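Local coordinates for regulatory protein (Bacillus megaterium, PDB 4UA1) that binds mercury(II) through cysteines at its dimer interface and probably switches the mercury-resistance operon from repression to activation while remaining on its DNA operator, at residues V46-F51 against V71-E76; R54-G59 against N63-L68; E112-N117 against Y121-I126. All coordinates share one frame; numbering follows the deposited sequence.

Overall arrangement
Contacts 1 and 2 both join helix 44-57 to helix 62-74, with centres 11 Å apart; contact 2, by the turn, is nested along the chain within the span closed by contact 1, and the two touch where Phe51 meets Leu68. Together they hold two helices of the DNA-binding domain against each other, just before helix 78-112. That long helix separates them from contact 3, which comes later in the chain, with its centre 54 Å from that of contact 1 and 43 Å from that of contact 2. Helix 124-130 of the second subunit packs on contacts 1 and 2 (Leu129 on Phe51 and Met55), so the metal-binding end of one chain lies against the DNA-binding domain of the other.

Contact 1: V46-F51 against V71-E76; sequences VDRLHF and VVDRDE
Arg48, on helix 44-57, and Asp73, in the last turn of helix 62-74, reach for each other from opposite directions and form a salt bridge through the NH1/NH2 end of the guanidinium. The straightest of its bonds runs from Arg48 NH2 to Asp73 OD2, 2.7 Å long with an N-H...O angle of 158°, and uses the syn lone pair of that oxygen. The fit is lopsided: NH2 also meets Asp73 OD1 at 2.6 Å, a weak bond by its angle, while Arg48 NH1 adds a weak third one to OD2 at 3.2 Å. The carboxylate thus sits at the guanidinium edge, displaced toward NH2, with the two planes 23° apart.

With CG anti to the backbone N (chi1 -177°) the arginine chain leaves its helix toward the aspartate and then bends at chi3. Behind this pair, NH1 makes a further weak bond to Leu25 O, and the side chain of Arg48 lies against Leu69. The helix end that carries Asp73 is tied down by Lys78, whose NZ binds Val72 O and Asp75 O. The surface bridge spans 11.5 Å from Arg48 CA to Asp73 CA, joining two helices of the MerR-type winged helix-turn-helix DNA-binding domain.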
ATOM      1  N   VAL B  46      -6.647 -21.356 -15.302  1.00 39.11           N
ATOM      2  CA  VAL B  46      -5.335 -21.387 -14.686  1.00 45.31           C
ATOM      3  C   VAL B  46      -4.551 -20.212 -15.227  1.00 39.34           C
ATOM      4  O   VAL B  46      -3.946 -19.452 -14.471  1.00 37.92           O
ATOM      5  CB  VAL B  46      -4.601 -22.702 -14.972  1.00 46.93           C
ATOM      6  CG1 VAL B  46      -3.139 -22.619 -14.521  1.00 45.89           C
ATOM      7  CG2 VAL B  46      -5.327 -23.846 -14.301  1.00 39.14           C
ATOM      8  N   ASP B  47      -4.593 -20.077 -16.549  1.00 37.90           N
ATOM      9  CA  ASP B  47      -3.989 -18.956 -17.268  1.00 45.17           C
ATOM     10  C   ASP B  47      -4.566 -17.589 -16.856  1.00 37.17           C
ATOM     11  O   ASP B  47      -3.803 -16.646 -16.603  1.00 35.97           O
ATOM     12  CB  ASP B  47      -4.112 -19.201 -18.782  1.00 44.63           C
ATOM     13  CG  ASP B  47      -3.258 -20.403 -19.247  1.00 52.63           C
ATOM     14  OD1 ASP B  47      -2.290 -20.763 -18.529  1.00 48.82           O
ATOM     15  OD2 ASP B  47      -3.550 -20.997 -20.308  1.00 46.23           O
ATOM     16  N   ARG B  48      -5.895 -17.476 -16.780  1.00 32.99           N
ATOM     17  CA  ARG B  48      -6.511 -16.206 -16.421  1.00 31.47           C
ATOM     18  C   ARG B  48      -6.114 -15.812 -15.007  1.00 34.06           C
ATOM     19  O   ARG B  48      -5.891 -14.641 -14.706  1.00 37.54           O
ATOM     20  CB  ARG B  48      -8.027 -16.254 -16.549  1.00 40.76           C
ATOM     21  CG  ARG B  48      -8.650 -14.904 -16.241  1.00 34.59           C
ATOM     22  CD  ARG B  48     -10.095 -14.815 -16.654  1.00 38.06           C
ATOM     23  NE  ARG B  48     -10.187 -14.333 -18.029  1.00 50.56           N
ATOM     24  CZ  ARG B  48     -10.940 -13.318 -18.433  1.00 39.95           C
ATOM     25  NH1 ARG B  48     -11.720 -12.667 -17.580  1.00 37.62           N
ATOM     26  NH2 ARG B  48     -10.935 -12.977 -19.709  1.00 49.04           N
ATOM     27  N   LEU B  49      -6.024 -16.801 -14.142  1.00 30.33           N
ATOM     28  CA  LEU B  49      -5.612 -16.575 -12.780  1.00 30.73           C
ATOM     29  C   LEU B  49      -4.121 -16.215 -12.671  1.00 34.63           C
ATOM     30  O   LEU B  49      -3.756 -15.404 -11.811  1.00 40.03           O
ATOM     31  CB  LEU B  49      -5.942 -17.806 -11.945  1.00 34.49           C
ATOM     32  CG  LEU B  49      -5.845 -17.714 -10.425  1.00 30.34           C
ATOM     33  CD1 LEU B  49      -6.674 -16.569  -9.961  1.00 29.15           C
ATOM     34  CD2 LEU B  49      -6.303 -19.026  -9.767  1.00 31.40           C
ATOM     35  N   HIS B  50      -3.260 -16.806 -13.507  1.00 30.04           N
ATOM     36  CA  HIS B  50      -1.849 -16.362 -13.568  1.00 37.61           C
ATOM     37  C   HIS B  50      -1.792 -14.901 -13.949  1.00 33.45           C
ATOM     38  O   HIS B  50      -1.137 -14.091 -13.283  1.00 28.69           O
ATOM     39  CB  HIS B  50      -1.012 -17.167 -14.576  1.00 33.22           C
ATOM     40  CG  HIS B  50      -0.451 -18.432 -14.020  1.00 44.33           C
ATOM     41  ND1 HIS B  50       0.380 -18.456 -12.923  1.00 54.77           N
ATOM     42  CD2 HIS B  50      -0.632 -19.726 -14.384  1.00 47.52           C
ATOM     43  CE1 HIS B  50       0.701 -19.708 -12.645  1.00 52.22           C
ATOM     44  NE2 HIS B  50       0.098 -20.498 -13.513  1.00 47.40           N
ATOM     45  N   PHE B  51      -2.502 -14.594 -15.034  1.00 29.96           N
ATOM     46  CA  PHE B  51      -2.571 -13.261 -15.590  1.00 30.27           C
ATOM     47  C   PHE B  51      -2.987 -12.255 -14.490  1.00 38.26           C
ATOM     48  O   PHE B  51      -2.351 -11.203 -14.293  1.00 26.12           O
ATOM     49  CB  PHE B  51      -3.574 -13.257 -16.749  1.00 30.63           C
ATOM     50  CG  PHE B  51      -3.703 -11.930 -17.449  1.00 32.28           C
ATOM     51  CD1 PHE B  51      -2.594 -11.118 -17.651  1.00 34.97           C
ATOM     52  CD2 PHE B  51      -4.935 -11.493 -17.901  1.00 30.40           C
ATOM     53  CE1 PHE B  51      -2.711  -9.896 -18.290  1.00 30.32           C
ATOM     54  CE2 PHE B  51      -5.065 -10.277 -18.545  1.00 33.28           C
ATOM     55  CZ  PHE B  51      -3.953  -9.474 -18.733  1.00 41.26           C
ATOM     56  N   VAL B  71     -12.922  -4.925 -21.069  1.00 28.76           N
ATOM     57  CA  VAL B  71     -12.527  -4.340 -22.345  1.00 33.80           C
ATOM     58  C   VAL B  71     -11.827  -5.353 -23.259  1.00 37.75           C
ATOM     59  O   VAL B  71     -12.259  -5.578 -24.395  1.00 37.23           O
ATOM     60  CB  VAL B  71     -11.627  -3.102 -22.116  1.00 40.84           C
ATOM     61  CG1 VAL B  71     -11.139  -2.530 -23.419  1.00 24.82           C
ATOM     62  CG2 VAL B  71     -12.407  -2.046 -21.354  1.00 28.55           C
ATOM     63  N   VAL B  72     -10.765  -5.987 -22.774  1.00 42.11           N
ATOM     64  CA  VAL B  72     -10.035  -6.915 -23.628  1.00 37.75           C
ATOM     65  C   VAL B  72     -10.955  -8.047 -24.074  1.00 39.27           C
ATOM     66  O   VAL B  72     -10.986  -8.398 -25.252  1.00 43.49           O
ATOM     67  CB  VAL B  72      -8.795  -7.532 -22.929  1.00 23.89           C
ATOM     68  CG1 VAL B  72      -8.085  -8.495 -23.875  1.00 25.11           C
ATOM     69  CG2 VAL B  72      -7.837  -6.444 -22.450  1.00 27.14           C
ATOM     70  N   ASP B  73     -11.747  -8.584 -23.154  1.00 31.97           N
ATOM     71  CA  ASP B  73     -12.671  -9.660 -23.520  1.00 37.28           C
ATOM     72  C   ASP B  73     -13.678  -9.230 -24.583  1.00 41.72           C
ATOM     73  O   ASP B  73     -14.057 -10.032 -25.429  1.00 44.07           O
ATOM     74  CB  ASP B  73     -13.425 -10.178 -22.294  1.00 41.28           C
ATOM     75  CG  ASP B  73     -12.527 -10.972 -21.339  1.00 56.52           C
ATOM     76  OD1 ASP B  73     -11.416 -11.383 -21.761  1.00 56.36           O
ATOM     77  OD2 ASP B  73     -12.924 -11.165 -20.155  1.00 48.25           O
ATOM     78  N   ARG B  74     -14.125  -7.978 -24.572  1.00 45.19           N
ATOM     79  CA  ARG B  74     -15.143  -7.653 -25.569  1.00 41.39           C
ATOM     80  C   ARG B  74     -14.654  -7.022 -26.888  1.00 41.08           C
ATOM     81  O   ARG B  74     -15.456  -6.804 -27.784  1.00 42.46           O
ATOM     82  CB  ARG B  74     -16.187  -6.757 -24.911  1.00 44.35           C
ATOM     83  CG  ARG B  74     -16.905  -7.510 -23.795  1.00 54.23           C
ATOM     84  CD  ARG B  74     -18.032  -6.745 -23.135  1.00 49.90           C
ATOM     85  NE  ARG B  74     -18.133  -7.162 -21.737  1.00 56.99           N
ATOM     86  CZ  ARG B  74     -18.804  -6.500 -20.795  1.00 59.89           C
ATOM     87  NH1 ARG B  74     -19.461  -5.384 -21.090  1.00 65.69           N
ATOM     88  NH2 ARG B  74     -18.827  -6.963 -19.549  1.00 67.43           N
ATOM     89  N   ASP B  75     -13.350  -6.846 -27.075  1.00 34.70           N
ATOM     90  CA  ASP B  75     -12.869  -6.050 -28.205  1.00 39.77           C
ATOM     91  C   ASP B  75     -12.154  -6.845 -29.279  1.00 35.52           C
ATOM     92  O   ASP B  75     -11.638  -7.930 -29.028  1.00 33.96           O
ATOM     93  CB  ASP B  75     -11.915  -4.935 -27.738  1.00 48.87           C
ATOM     94  CG  ASP B  75     -12.646  -3.657 -27.282  1.00 42.03           C
ATOM     95  OD1 ASP B  75     -13.887  -3.574 -27.435  1.00 49.88           O
ATOM     96  OD2 ASP B  75     -11.974  -2.725 -26.787  1.00 35.36           O
ATOM     97  N   GLU B  76     -12.145  -6.293 -30.490  1.00 33.91           N
ATOM     98  CA  GLU B  76     -11.394  -6.899 -31.568  1.00 45.69           C
ATOM     99  C   GLU B  76      -9.891  -6.684 -31.377  1.00 35.76           C
ATOM    100  O   GLU B  76      -9.108  -7.624 -31.479  1.00 33.33           O
ATOM    101  CB  GLU B  76     -11.861  -6.352 -32.927  1.00 45.00           C
ATOM    102  CG  GLU B  76     -11.039  -6.823 -34.129  1.00 45.32           C
ATOM    103  CD  GLU B  76     -11.650  -6.397 -35.461  1.00 62.06           C
ATOM    104  OE1 GLU B  76     -10.943  -5.744 -36.264  1.00 60.41           O
ATOM    105  OE2 GLU B  76     -12.834  -6.729 -35.711  1.00 60.45           O
TER

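Contact 2: R54-G59 against N63-L68; sequences RMQELG and NEIDKL
The carboxylate of Glu64 is the flat group that approaches the opposite segment, and it does so with an oxygen and without stacking: OE1 lies 4.0 Å from Gly59 O. Two acceptors would not be drawn together by themselves, but Lys89 of helix 78-112 serves both, its NZ forming a salt bridge with Glu64 OE1 and a hydrogen bond with Gly59 O. These residues flank the turn between two helices of the MerR-type DNA-binding domain, where helix 62-74 crosses helix 44-57. Gly59 closes the first helix with a Schellman motif, its positive phi (94°) following the last helical turn.

The layer between the helices is apolar. Met55 bends at chi3 (-66°), which swings its methyl group over Ile65, so that CE lies 3.7 Å from Ile65 CG2. Its sulfur, placed by the earlier torsions, faces Leu68: SD lies 3.6 Å from Leu68 CD1, the two side chains meeting tip to tip. The other branch of Ile65 turns toward the first helix, its CD1 lying 3.8 Å from Met55 CB. Phe60, in the connection, touches Met55, Ile65 and Leu68, while Met82 of helix 78-112 touches Met55 and Leu68. Leu129 of the second subunit also packs on Met55. Where the layer reaches its margin, the aliphatic part of Gln56 crosses Ile65 at about a right angle, its CG 3.6 Å from Ile65 CD1.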
ATOM      1  N   ARG B  54      -0.365 -11.814 -11.692  1.00 28.31           N
ATOM      2  CA  ARG B  54       0.820 -11.052 -12.056  1.00 34.57           C
ATOM      3  C   ARG B  54       0.495  -9.597 -12.282  1.00 27.82           C
ATOM      4  O   ARG B  54       1.312  -8.736 -11.970  1.00 43.28           O
ATOM      5  CB  ARG B  54       1.521 -11.642 -13.280  1.00 29.62           C
ATOM      6  CG  ARG B  54       2.091 -12.983 -12.917  1.00 35.13           C
ATOM      7  CD  ARG B  54       2.721 -13.707 -14.057  1.00 48.51           C
ATOM      8  NE  ARG B  54       2.714 -15.134 -13.762  1.00 60.24           N
ATOM      9  CZ  ARG B  54       3.477 -16.044 -14.359  1.00 57.24           C
ATOM     10  NH1 ARG B  54       4.401 -15.688 -15.254  1.00 50.16           N
ATOM     11  NH2 ARG B  54       3.352 -17.311 -14.007  1.00 50.33           N
ATOM     12  N   MET B  55      -0.692  -9.313 -12.809  1.00 24.76           N
ATOM     13  CA  MET B  55      -1.107  -7.930 -12.963  1.00 23.97           C
ATOM     14  C   MET B  55      -1.130  -7.285 -11.599  1.00 24.04           C
ATOM     15  O   MET B  55      -0.698  -6.139 -11.448  1.00 24.16           O
ATOM     16  CB  MET B  55      -2.473  -7.810 -13.654  1.00 23.09           C
ATOM     17  CG  MET B  55      -2.405  -7.876 -15.182  1.00 23.06           C
ATOM     18  SD  MET B  55      -3.867  -7.216 -16.017  1.00 46.49           S
ATOM     19  CE  MET B  55      -5.131  -8.382 -15.526  1.00 22.28           C
ATOM     20  N   GLN B  56      -1.597  -8.025 -10.589  1.00 26.72           N
ATOM     21  CA  GLN B  56      -1.570  -7.455  -9.247  1.00 32.76           C
ATOM     22  C   GLN B  56      -0.164  -7.264  -8.735  1.00 28.16           C
ATOM     23  O   GLN B  56       0.095  -6.315  -8.015  1.00 36.83           O
ATOM     24  CB  GLN B  56      -2.328  -8.317  -8.280  1.00 27.11           C
ATOM     25  CG  GLN B  56      -3.782  -8.003  -8.232  1.00 30.27           C
ATOM     26  CD  GLN B  56      -4.520  -9.054  -7.445  1.00 35.81           C
ATOM     27  OE1 GLN B  56      -4.636 -10.206  -7.897  1.00 26.64           O
ATOM     28  NE2 GLN B  56      -5.000  -8.690  -6.257  1.00 36.40           N
ATOM     29  N   GLU B  57       0.758  -8.133  -9.111  1.00 28.84           N
ATOM     30  CA  GLU B  57       2.145  -7.927  -8.685  1.00 30.17           C
ATOM     31  C   GLU B  57       2.733  -6.749  -9.451  1.00 30.29           C
ATOM     32  O   GLU B  57       3.748  -6.185  -9.073  1.00 32.49           O
ATOM     33  CB  GLU B  57       2.961  -9.207  -8.875  1.00 32.07           C
ATOM     34  CG  GLU B  57       2.419 -10.359  -8.001  1.00 39.51           C
ATOM     35  CD  GLU B  57       3.018 -11.725  -8.313  1.00 41.57           C
ATOM     36  OE1 GLU B  57       3.465 -11.934  -9.456  1.00 42.91           O
ATOM     37  OE2 GLU B  57       3.014 -12.606  -7.421  1.00 44.12           O
ATOM     38  N   LEU B  58       2.068  -6.357 -10.529  1.00 27.46           N
ATOM     39  CA  LEU B  58       2.527  -5.221 -11.319  1.00 27.51           C
ATOM     40  C   LEU B  58       1.833  -3.932 -10.907  1.00 35.11           C
ATOM     41  O   LEU B  58       2.032  -2.898 -11.544  1.00 27.01           O
ATOM     42  CB  LEU B  58       2.292  -5.470 -12.808  1.00 26.84           C
ATOM     43  CG  LEU B  58       3.162  -6.570 -13.418  1.00 29.31           C
ATOM     44  CD1 LEU B  58       2.772  -6.838 -14.847  1.00 27.22           C
ATOM     45  CD2 LEU B  58       4.623  -6.222 -13.321  1.00 29.22           C
ATOM     46  N   GLY B  59       0.992  -3.995  -9.877  1.00 26.30           N
ATOM     47  CA  GLY B  59       0.397  -2.791  -9.341  1.00 26.28           C
ATOM     48  C   GLY B  59      -0.962  -2.405  -9.871  1.00 25.09           C
ATOM     49  O   GLY B  59      -1.434  -1.306  -9.587  1.00 25.41           O
ATOM     50  N   ASN B  63      -9.940  -3.647  -9.081  1.00 27.47           N
ATOM     51  CA  ASN B  63     -10.890  -2.866  -9.837  1.00 27.36           C
ATOM     52  C   ASN B  63     -10.436  -2.582 -11.252  1.00 28.33           C
ATOM     53  O   ASN B  63     -11.178  -2.817 -12.212  1.00 35.14           O
ATOM     54  CB  ASN B  63     -11.149  -1.561  -9.109  1.00 39.91           C
ATOM     55  CG  ASN B  63     -12.378  -0.882  -9.594  1.00 41.90           C
ATOM     56  OD1 ASN B  63     -12.303   0.186 -10.201  1.00 37.77           O
ATOM     57  ND2 ASN B  63     -13.529  -1.502  -9.357  1.00 41.41           N
ATOM     58  N   GLU B  64      -9.204  -2.093 -11.374  1.00 25.64           N
ATOM     59  CA  GLU B  64      -8.576  -1.889 -12.672  1.00 24.69           C
ATOM     60  C   GLU B  64      -8.558  -3.174 -13.491  1.00 24.37           C
ATOM     61  O   GLU B  64      -8.819  -3.178 -14.698  1.00 24.11           O
ATOM     62  CB  GLU B  64      -7.162  -1.360 -12.492  1.00 26.59           C
ATOM     63  CG  GLU B  64      -7.163  -0.029 -11.798  1.00 41.23           C
ATOM     64  CD  GLU B  64      -5.794   0.600 -11.638  1.00 35.27           C
ATOM     65  OE1 GLU B  64      -4.785  -0.133 -11.487  1.00 28.49           O
ATOM     66  OE2 GLU B  64      -5.765   1.850 -11.626  1.00 33.23           O
ATOM     67  N   ILE B  65      -8.244  -4.274 -12.827  1.00 23.17           N
ATOM     68  CA  ILE B  65      -8.174  -5.555 -13.502  1.00 23.19           C
ATOM     69  C   ILE B  65      -9.547  -5.964 -14.022  1.00 26.73           C
ATOM     70  O   ILE B  65      -9.667  -6.518 -15.117  1.00 34.81           O
ATOM     71  CB  ILE B  65      -7.590  -6.605 -12.553  1.00 28.92           C
ATOM     72  CG1 ILE B  65      -6.084  -6.322 -12.350  1.00 27.60           C
ATOM     73  CG2 ILE B  65      -7.840  -8.000 -13.071  1.00 23.90           C
ATOM     74  CD1 ILE B  65      -5.415  -7.202 -11.342  1.00 24.30           C
ATOM     75  N   ASP B  66     -10.578  -5.635 -13.253  1.00 31.89           N
ATOM     76  CA  ASP B  66     -11.978  -5.859 -13.620  1.00 36.84           C
ATOM     77  C   ASP B  66     -12.333  -5.134 -14.925  1.00 33.61           C
ATOM     78  O   ASP B  66     -12.901  -5.727 -15.878  1.00 28.26           O
ATOM     79  CB  ASP B  66     -12.880  -5.363 -12.490  1.00 27.50           C
ATOM     80  CG  ASP B  66     -14.297  -5.873 -12.589  1.00 37.97           C
ATOM     81  OD1 ASP B  66     -14.781  -6.132 -13.704  1.00 52.41           O
ATOM     82  OD2 ASP B  66     -14.947  -5.976 -11.530  1.00 56.24           O
ATOM     83  N   LYS B  67     -12.031  -3.835 -14.942  1.00 29.50           N
ATOM     84  CA  LYS B  67     -12.302  -3.026 -16.119  1.00 30.84           C
ATOM     85  C   LYS B  67     -11.548  -3.581 -17.328  1.00 28.64           C
ATOM     86  O   LYS B  67     -12.159  -3.956 -18.346  1.00 30.07           O
ATOM     87  CB  LYS B  67     -11.921  -1.567 -15.854  1.00 35.53           C
ATOM     88  N   LEU B  68     -10.232  -3.688 -17.170  1.00 23.77           N
ATOM     89  CA  LEU B  68      -9.332  -4.145 -18.216  1.00 27.78           C
ATOM     90  C   LEU B  68      -9.843  -5.430 -18.829  1.00 40.59           C
ATOM     91  O   LEU B  68      -9.933  -5.544 -20.047  1.00 29.04           O
ATOM     92  CB  LEU B  68      -7.920  -4.341 -17.648  1.00 23.74           C
ATOM     93  CG  LEU B  68      -6.772  -4.961 -18.461  1.00 29.50           C
ATOM     94  CD1 LEU B  68      -5.404  -4.591 -17.872  1.00 24.04           C
ATOM     95  CD2 LEU B  68      -6.875  -6.487 -18.527  1.00 24.60           C
TER

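Contact 3: E112-N117 against Y121-I126; sequences ERCPEN and YECPII. With HG (mercury (II) ion), chain D.
Different first torsions bring the sulfurs of Cys114 and Cys123 to one mercury ion. In Cys114 the SG stands beside the backbone N and anti to the carbonyl carbon (chi1 -68°); in Cys123 it is anti to the backbone N (chi1 169°). Cys114 SG and Cys123 SG each bind the mercury at 2.5 Å, and the angle between the two bonds is about 125°. The sulfurs remain 4.4 Å apart, Cys114 SG to Cys123 SG, so the ion bridges them and no disulfide is formed. Cys79 of the second subunit supplies the third sulfur.

Around the site the packing is mostly apolar. Pro124 projects into the bend of 112-117: its CG lies 3.6 Å from Arg113 O and 3.8 Å from Pro115 CD, and its CB is 3.8 Å from Arg113 CB. Ile125 covers the sulfur of Cys114, with CG1 3.8 Å from SG. Cys123 is also the N-cap of helix 124-130, its SG accepting a weak bond from Ile126 N at 3.6 Å. From the second subunit Tyr83 packs on Cys114 and Met82 on Cys123. Tyr121 of the present chain makes a cation-pi contact with Lys78 and a hydrogen bond between OH and Glu76 OE2, both of the second subunit.

Three soft sulfur ligands from two chains suit a thiophilic ion such as mercury(II). The N-terminus of the helix would be expected to stabilise a thiolate at Cys123, and shared coordination makes metal binding and the subunit interface interdependent, consistent with a mercury-driven conformational switch.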
ATOM      1  N   GLU B 112      16.401  17.785   8.842  1.00 27.46           N
ATOM      2  CA  GLU B 112      17.321  18.900   8.723  1.00 27.32           C
ATOM      3  C   GLU B 112      16.958  19.970   9.718  1.00 27.57           C
ATOM      4  O   GLU B 112      17.727  20.905   9.941  1.00 28.55           O
ATOM      5  CB  GLU B 112      17.366  19.430   7.300  1.00 28.02           C
ATOM      6  CG  GLU B 112      17.968  18.394   6.383  1.00 35.06           C
ATOM      7  CD  GLU B 112      17.794  18.690   4.905  1.00 32.95           C
ATOM      8  OE1 GLU B 112      17.303  19.790   4.572  1.00 31.56           O
ATOM      9  OE2 GLU B 112      18.167  17.816   4.076  1.00 32.97           O
ATOM     10  N   ARG B 113      15.757  19.872  10.285  1.00 26.89           N
ATOM     11  CA  ARG B 113      15.439  20.817  11.362  1.00 27.57           C
ATOM     12  C   ARG B 113      16.267  20.577  12.640  1.00 27.43           C
ATOM     13  O   ARG B 113      16.345  21.474  13.472  1.00 28.00           O
ATOM     14  CB  ARG B 113      13.941  20.804  11.719  1.00 26.96           C
ATOM     15  CG  ARG B 113      13.034  21.206  10.572  1.00 27.14           C
ATOM     16  CD  ARG B 113      11.554  21.015  10.890  1.00 27.02           C
ATOM     17  NE  ARG B 113      11.103  22.292  11.397  1.00 38.14           N
ATOM     18  CZ  ARG B 113      10.298  23.122  10.746  1.00 30.61           C
ATOM     19  NH1 ARG B 113       9.761  22.776   9.579  1.00 28.99           N
ATOM     20  NH2 ARG B 113       9.997  24.289  11.296  1.00 30.18           N
ATOM     21  N   CYS B 114      16.880  19.399  12.805  1.00 27.11           N
ATOM     22  CA  CYS B 114      17.490  19.047  14.102  1.00 27.41           C
ATOM     23  C   CYS B 114      18.774  19.788  14.355  1.00 28.38           C
ATOM     24  O   CYS B 114      19.503  20.072  13.433  1.00 29.00           O
ATOM     25  CB  CYS B 114      17.760  17.547  14.224  1.00 28.01           C
ATOM     26  SG  CYS B 114      16.286  16.563  14.324  1.00 34.79           S
ATOM     27  N   PRO B 115      19.025  20.146  15.617  1.00 28.82           N
ATOM     28  CA  PRO B 115      20.263  20.855  15.978  1.00 29.88           C
ATOM     29  C   PRO B 115      21.511  19.959  15.957  1.00 30.53           C
ATOM     30  O   PRO B 115      21.416  18.749  15.765  1.00 30.17           O
ATOM     31  CB  PRO B 115      19.971  21.366  17.395  1.00 30.10           C
ATOM     32  CG  PRO B 115      18.930  20.433  17.930  1.00 29.42           C
ATOM     33  CD  PRO B 115      18.085  20.036  16.750  1.00 28.58           C
ATOM     34  N   GLU B 116      22.673  20.576  16.155  1.00 32.90           N
ATOM     35  CA  GLU B 116      23.937  19.853  16.211  1.00 34.72           C
ATOM     36  C   GLU B 116      23.979  18.883  17.393  1.00 35.98           C
ATOM     37  O   GLU B 116      24.270  17.696  17.229  1.00 39.46           O
ATOM     38  CB  GLU B 116      25.102  20.836  16.295  1.00 38.49           C
ATOM     39  CG  GLU B 116      26.431  20.194  16.677  1.00 42.90           C
ATOM     40  CD  GLU B 116      27.563  21.205  16.789  1.00 59.74           C
ATOM     41  OE1 GLU B 116      27.326  22.398  16.490  1.00 57.07           O
ATOM     42  OE2 GLU B 116      28.684  20.812  17.188  1.00 65.06           O
ATOM     43  N   ASN B 117      23.632  19.378  18.574  1.00 34.82           N
ATOM     44  CA  ASN B 117      23.544  18.520  19.741  1.00 35.36           C
ATOM     45  C   ASN B 117      22.139  17.959  19.865  1.00 31.99           C
ATOM     46  O   ASN B 117      21.188  18.671  20.193  1.00 31.41           O
ATOM     47  CB  ASN B 117      23.919  19.290  21.017  1.00 33.95           C
ATOM     48  CG  ASN B 117      23.601  18.509  22.285  1.00 35.36           C
ATOM     49  OD1 ASN B 117      23.641  17.265  22.310  1.00 34.67           O
ATOM     50  ND2 ASN B 117      23.235  19.237  23.340  1.00 39.43           N
ATOM     51  N   TYR B 121      15.600  16.829  25.137  1.00 34.55           N
ATOM     52  CA  TYR B 121      14.202  16.378  25.122  1.00 39.02           C
ATOM     53  C   TYR B 121      13.446  16.975  23.931  1.00 34.44           C
ATOM     54  O   TYR B 121      12.540  16.348  23.378  1.00 32.54           O
ATOM     55  CB  TYR B 121      13.478  16.751  26.407  1.00 36.82           C
ATOM     56  CG  TYR B 121      13.853  15.916  27.588  1.00 43.63           C
ATOM     57  CD1 TYR B 121      13.364  16.222  28.858  1.00 49.02           C
ATOM     58  CD2 TYR B 121      14.691  14.816  27.448  1.00 43.03           C
ATOM     59  CE1 TYR B 121      13.696  15.455  29.954  1.00 51.28           C
ATOM     60  CE2 TYR B 121      15.038  14.043  28.542  1.00 42.80           C
ATOM     61  CZ  TYR B 121      14.533  14.366  29.792  1.00 55.31           C
ATOM     62  OH  TYR B 121      14.869  13.603  30.886  1.00 68.86           O
ATOM     63  N   GLU B 122      13.790  18.208  23.571  1.00 32.02           N
ATOM     64  CA  GLU B 122      13.076  18.873  22.499  1.00 32.30           C
ATOM     65  C   GLU B 122      13.605  18.506  21.112  1.00 33.49           C
ATOM     66  O   GLU B 122      14.693  18.878  20.704  1.00 44.69           O
ATOM     67  CB  GLU B 122      13.105  20.382  22.741  1.00 31.56           C
ATOM     68  CG  GLU B 122      12.411  20.704  24.041  1.00 33.16           C
ATOM     69  CD  GLU B 122      13.315  20.822  25.274  1.00 33.80           C
ATOM     70  OE1 GLU B 122      14.499  20.410  25.257  1.00 33.43           O
ATOM     71  OE2 GLU B 122      12.778  21.266  26.305  1.00 44.01           O
ATOM     72  N   CYS B 123      12.765  17.826  20.359  1.00 30.29           N
ATOM     73  CA  CYS B 123      13.088  17.482  18.996  1.00 38.37           C
ATOM     74  C   CYS B 123      12.187  18.257  18.049  1.00 29.46           C
ATOM     75  O   CYS B 123      10.964  18.135  18.122  1.00 29.01           O
ATOM     76  CB  CYS B 123      12.937  15.985  18.776  1.00 28.82           C
ATOM     77  SG  CYS B 123      13.030  15.587  17.068  1.00 27.62           S
ATOM     78  N   PRO B 124      12.789  19.094  17.189  1.00 27.66           N
ATOM     79  CA  PRO B 124      12.025  19.888  16.204  1.00 33.99           C
ATOM     80  C   PRO B 124      11.133  19.010  15.312  1.00 27.00           C
ATOM     81  O   PRO B 124      10.099  19.475  14.835  1.00 27.30           O
ATOM     82  CB  PRO B 124      13.114  20.598  15.384  1.00 27.45           C
ATOM     83  CG  PRO B 124      14.323  20.619  16.285  1.00 27.75           C
ATOM     84  CD  PRO B 124      14.239  19.341  17.110  1.00 27.61           C
ATOM     85  N   ILE B 125      11.542  17.758  15.095  1.00 28.43           N
ATOM     86  CA  ILE B 125      10.735  16.846  14.319  1.00 27.93           C
ATOM     87  C   ILE B 125       9.422  16.642  15.066  1.00 31.58           C
ATOM     88  O   ILE B 125       8.336  16.858  14.522  1.00 31.45           O
ATOM     89  CB  ILE B 125      11.417  15.482  14.101  1.00 27.38           C
ATOM     90  CG1 ILE B 125      12.759  15.624  13.366  1.00 32.11           C
ATOM     91  CG2 ILE B 125      10.495  14.539  13.310  1.00 26.91           C
ATOM     92  CD1 ILE B 125      13.444  14.263  13.048  1.00 26.78           C
ATOM     93  N   ILE B 126       9.532  16.229  16.326  1.00 29.98           N
ATOM     94  CA  ILE B 126       8.358  15.933  17.129  1.00 35.43           C
ATOM     95  C   ILE B 126       7.511  17.178  17.330  1.00 31.18           C
ATOM     96  O   ILE B 126       6.287  17.150  17.193  1.00 29.92           O
ATOM     97  CB  ILE B 126       8.746  15.338  18.491  1.00 33.84           C
ATOM     98  CG1 ILE B 126       9.482  14.008  18.290  1.00 30.61           C
ATOM     99  CG2 ILE B 126       7.498  15.128  19.350  1.00 30.67           C
ATOM    100  CD1 ILE B 126      10.079  13.431  19.563  1.00 29.68           C
TER
HETATM  101 HG    HG D 202      15.395  16.088  16.568  1.00 37.04          HG